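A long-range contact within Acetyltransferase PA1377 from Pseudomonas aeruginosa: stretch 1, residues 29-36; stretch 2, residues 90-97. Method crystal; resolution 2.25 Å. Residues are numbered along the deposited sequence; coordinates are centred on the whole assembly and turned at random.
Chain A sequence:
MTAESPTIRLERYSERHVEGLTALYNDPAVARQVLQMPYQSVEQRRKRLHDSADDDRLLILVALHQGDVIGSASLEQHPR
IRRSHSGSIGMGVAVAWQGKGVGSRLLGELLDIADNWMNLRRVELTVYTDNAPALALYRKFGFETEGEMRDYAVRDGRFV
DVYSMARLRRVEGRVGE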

ATOM      1  N   ALA A  29       0.481   8.349 -22.902  1.00 33.31           N
ATOM      2  CA  ALA A  29       1.820   8.768 -22.505  1.00 31.36           C
ATOM      3  C   ALA A  29       1.820   9.195 -21.035  1.00 30.43           C
ATOM      4  O   ALA A  29       2.838   9.127 -20.345  1.00 30.48           O
ATOM      5  CB  ALA A  29       2.271   9.915 -23.375  1.00 32.23           C
ATOM      6  N   VAL A  30       0.665   9.652 -20.567  1.00 29.03           N
ATOM      7  CA  VAL A  30       0.504  10.081 -19.182  1.00 29.06           C
ATOM      8  C   VAL A  30       0.121   8.878 -18.323  1.00 29.63           C
ATOM      9  O   VAL A  30       0.756   8.602 -17.303  1.00 30.81           O
ATOM     10  CB  VAL A  30      -0.616  11.149 -19.038  1.00 27.61           C
ATOM     11  CG1 VAL A  30      -0.870  11.457 -17.566  1.00 27.03           C
ATOM     12  CG2 VAL A  30      -0.228  12.408 -19.780  1.00 27.07           C
ATOM     13  N   ALA A  31      -0.915   8.160 -18.749  1.00 28.83           N
ATOM     14  CA  ALA A  31      -1.397   6.996 -18.023  1.00 28.18           C
ATOM     15  C   ALA A  31      -0.352   5.900 -17.837  1.00 28.41           C
ATOM     16  O   ALA A  31      -0.322   5.245 -16.797  1.00 28.95           O
ATOM     17  CB  ALA A  31      -2.628   6.423 -18.722  1.00 27.96           C
ATOM     18  N   ARG A  32       0.522   5.704 -18.820  1.00 28.63           N
ATOM     19  CA  ARG A  32       1.501   4.630 -18.713  1.00 28.69           C
ATOM     20  C   ARG A  32       2.596   4.831 -17.686  1.00 29.06           C
ATOM     21  O   ARG A  32       3.196   3.861 -17.245  1.00 30.42           O
ATOM     22  CB  ARG A  32       2.119   4.319 -20.079  1.00 28.82           C
ATOM     23  CG  ARG A  32       3.034   5.377 -20.621  1.00 33.67           C
ATOM     24  CD  ARG A  32       3.575   4.991 -21.989  1.00 37.05           C
ATOM     25  NE  ARG A  32       4.668   4.020 -21.923  1.00 41.03           N
ATOM     26  CZ  ARG A  32       5.889   4.289 -21.455  1.00 42.90           C
ATOM     27  NH1 ARG A  32       6.182   5.502 -21.000  1.00 44.35           N
ATOM     28  NH2 ARG A  32       6.833   3.351 -21.466  1.00 43.20           N
ATOM     29  N   GLN A  33       2.854   6.072 -17.288  1.00 29.55           N
ATOM     30  CA  GLN A  33       3.901   6.328 -16.300  1.00 29.91           C
ATOM     31  C   GLN A  33       3.396   6.317 -14.848  1.00 29.41           C
ATOM     32  O   GLN A  33       4.153   6.583 -13.906  1.00 30.07           O
ATOM     33  CB  GLN A  33       4.629   7.636 -16.624  1.00 31.60           C
ATOM     34  CG  GLN A  33       5.385   7.595 -17.956  1.00 35.18           C
ATOM     35  CD  GLN A  33       6.596   6.649 -17.946  1.00 37.98           C
ATOM     36  OE1 GLN A  33       6.550   5.552 -17.390  1.00 37.98           O
ATOM     37  NE2 GLN A  33       7.681   7.077 -18.583  1.00 40.30           N
ATOM     38  N   VAL A  34       2.112   6.002 -14.688  1.00 27.59           N
ATOM     39  CA  VAL A  34       1.472   5.877 -13.379  1.00 25.63           C
ATOM     40  C   VAL A  34       0.769   4.510 -13.402  1.00 24.65           C
ATOM     41  O   VAL A  34       1.239   3.594 -14.087  1.00 23.96           O
ATOM     42  CB  VAL A  34       0.462   7.049 -13.086  1.00 24.91           C
ATOM     43  CG1 VAL A  34       1.232   8.335 -12.820  1.00 24.27           C
ATOM     44  CG2 VAL A  34      -0.480   7.268 -14.251  1.00 24.90           C
ATOM     45  N   LEU A  35      -0.329   4.350 -12.670  1.00 24.05           N
ATOM     46  CA  LEU A  35      -1.034   3.065 -12.656  1.00 23.49           C
ATOM     47  C   LEU A  35      -2.470   3.167 -13.155  1.00 24.40           C
ATOM     48  O   LEU A  35      -3.247   2.219 -13.032  1.00 24.63           O
ATOM     49  CB  LEU A  35      -1.018   2.459 -11.249  1.00 22.26           C
ATOM     50  CG  LEU A  35       0.301   1.884 -10.725  1.00 18.65           C
ATOM     51  CD1 LEU A  35       0.205   1.562  -9.237  1.00 19.45           C
ATOM     52  CD2 LEU A  35       0.631   0.653 -11.526  1.00 18.12           C
ATOM     53  N   GLN A  36      -2.805   4.322 -13.723  1.00 26.53           N
ATOM     54  CA  GLN A  36      -4.137   4.586 -14.261  1.00 28.72           C
ATOM     55  C   GLN A  36      -4.414   3.806 -15.543  1.00 30.32           C
ATOM     56  O   GLN A  36      -3.495   3.368 -16.239  1.00 30.39           O
ATOM     57  CB  GLN A  36      -4.303   6.077 -14.578  1.00 28.54           C
ATOM     58  CG  GLN A  36      -4.205   7.021 -13.404  1.00 30.05           C
ATOM     59  CD  GLN A  36      -5.360   6.875 -12.451  1.00 31.57           C
ATOM     60  OE1 GLN A  36      -6.507   6.665 -12.867  1.00 33.55           O
ATOM     61  NE2 GLN A  36      -5.077   7.003 -11.161  1.00 33.20           N
ATOM     62  N   GLY A  90       1.590   7.998  -4.204  1.00 28.68           N
ATOM     63  CA  GLY A  90       1.506   6.930  -5.189  1.00 28.24           C
ATOM     64  C   GLY A  90       2.630   6.875  -6.201  1.00 28.53           C
ATOM     65  O   GLY A  90       3.796   6.912  -5.828  1.00 29.88           O
ATOM     66  N   MET A  91       2.281   6.760  -7.482  1.00 29.01           N
ATOM     67  CA  MET A  91       3.276   6.708  -8.560  1.00 29.54           C
ATOM     68  C   MET A  91       3.755   8.127  -8.847  1.00 30.53           C
ATOM     69  O   MET A  91       4.508   8.389  -9.793  1.00 30.95           O
ATOM     70  CB  MET A  91       2.674   6.090  -9.823  1.00 28.83           C
ATOM     71  CG  MET A  91       2.443   4.590  -9.755  1.00 27.07           C
ATOM     72  SD  MET A  91       3.947   3.603  -9.909  1.00 31.01           S
ATOM     73  CE  MET A  91       4.825   4.450 -11.208  1.00 25.97           C
ATOM     74  N   GLY A  92       3.289   9.046  -8.010  1.00 30.99           N
ATOM     75  CA  GLY A  92       3.683  10.432  -8.126  1.00 31.45           C
ATOM     76  C   GLY A  92       2.864  11.370  -8.987  1.00 32.24           C
ATOM     77  O   GLY A  92       1.636  11.322  -9.053  1.00 32.52           O
ATOM     78  N   VAL A  93       3.606  12.235  -9.662  1.00 33.04           N
ATOM     79  CA  VAL A  93       3.091  13.286 -10.513  1.00 34.58           C
ATOM     80  C   VAL A  93       2.683  12.814 -11.932  1.00 36.79           C
ATOM     81  O   VAL A  93       3.468  12.172 -12.637  1.00 38.15           O
ATOM     82  CB  VAL A  93       4.184  14.403 -10.546  1.00 34.17           C
ATOM     83  CG1 VAL A  93       4.774  14.554 -11.904  1.00 35.30           C
ATOM     84  CG2 VAL A  93       3.634  15.695 -10.056  1.00 34.29           C
ATOM     85  N   ALA A  94       1.446  13.119 -12.332  1.00 37.94           N
ATOM     86  CA  ALA A  94       0.913  12.755 -13.654  1.00 38.68           C
ATOM     87  C   ALA A  94       0.894  14.022 -14.497  1.00 40.08           C
ATOM     88  O   ALA A  94       0.005  14.858 -14.336  1.00 39.12           O
ATOM     89  CB  ALA A  94      -0.490  12.207 -13.520  1.00 37.86           C
ATOM     90  N   VAL A  95       1.860  14.155 -15.405  1.00 42.51           N
ATOM     91  CA  VAL A  95       1.959  15.360 -16.221  1.00 44.98           C
ATOM     92  C   VAL A  95       1.891  15.175 -17.738  1.00 46.54           C
ATOM     93  O   VAL A  95       2.510  14.264 -18.304  1.00 45.05           O
ATOM     94  CB  VAL A  95       3.259  16.121 -15.879  1.00 44.88           C
ATOM     95  CG1 VAL A  95       3.310  17.441 -16.622  1.00 46.35           C
ATOM     96  CG2 VAL A  95       3.332  16.361 -14.391  1.00 44.83           C
ATOM     97  N   ALA A  96       1.138  16.074 -18.375  1.00 49.23           N
ATOM     98  CA  ALA A  96       0.967  16.082 -19.826  1.00 52.43           C
ATOM     99  C   ALA A  96       2.251  16.613 -20.451  1.00 54.43           C
ATOM    100  O   ALA A  96       2.862  15.956 -21.303  1.00 54.11           O
ATOM    101  CB  ALA A  96      -0.204  16.976 -20.218  1.00 50.64           C
ATOM    102  N   TRP A  97       2.654  17.804 -20.007  1.00 57.02           N
ATOM    103  CA  TRP A  97       3.868  18.460 -20.500  1.00 58.72           C
ATOM    104  C   TRP A  97       5.090  18.097 -19.658  1.00 58.08           C
ATOM    105  O   TRP A  97       5.229  18.539 -18.510  1.00 57.41           O
ATOM    106  CB  TRP A  97       3.706  19.983 -20.489  1.00 61.29           C
ATOM    107  CG  TRP A  97       2.466  20.458 -21.160  1.00 64.25           C
ATOM    108  CD1 TRP A  97       1.706  19.770 -22.071  1.00 65.41           C
ATOM    109  CD2 TRP A  97       1.860  21.744 -21.016  1.00 65.58           C
ATOM    110  NE1 TRP A  97       0.662  20.552 -22.505  1.00 67.07           N
ATOM    111  CE2 TRP A  97       0.730  21.770 -21.876  1.00 66.90           C
ATOM    112  CE3 TRP A  97       2.161  22.884 -20.247  1.00 66.04           C
ATOM    113  CZ2 TRP A  97      -0.103  22.893 -21.992  1.00 67.86           C
ATOM    114  CZ3 TRP A  97       1.335  24.004 -20.360  1.00 67.56           C
ATOM    115  CH2 TRP A  97       0.212  23.997 -21.231  1.00 68.90           C
TER
HETATM  116  O   HOH W   1       4.816   9.960 -13.633  1.00 37.50           O

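The two stretches meet through apolar side chains and one bridging water. No direct hydrogen bond joins them. Together they bury 339 Å² of surface. Stretch 1 carries the last part of a helix and then a turn; stretch 2 is mostly loop, with a strand at Ala94 and Val95. The two stretches run in opposite senses: Val30 lies nearest Ala96, with CA atoms 6.1 Å apart, and Val34 lies nearest Met91, with CA atoms 5.2 Å apart.

Ala29 makes no contact. Val30 points toward stretch 2 in the t rotamer. Its CG1 packs on Ala94 CB at 4.1 Å. Its CG2 sits 3.6 Å from Val95 O and 3.9 Å from Ala96 CA, so this methyl lies against backbone. Ala31 points away. It opens a type I turn that ends at Val34, where a weak hydrogen bond runs from Val34 N to Ala31 O at 3.3 Å. Gln33 N also donates to Val30 O at 3.3 Å.

The turn leaves Gln33 O facing stretch 2. Met91 CE approaches Gln33 O to 3.5 Å, a van der Waals contact. A water also links the backbones. It donates to Val93 O at 2.8 Å and, weakly, to Gln33 O at 3.5 Å. The two carbonyls are both acceptors and cannot bond to each other, so the water supplies the hydrogens.

Val34 is buried. Its CA is 3.8 Å from Met91 CB, and its CG1 is 4.0 Å from the same CB. CG1 also reaches Ala94 CB at 4.3 Å, so Val30 and Val34 share this small methyl. Leu35 extends the apolar patch, with its CG 3.6 Å from Met91 CG. Met91 thus touches Gln33, Val34 and Leu35, and has the largest covered area of any residue here. Gln36 makes no contact with stretch 2.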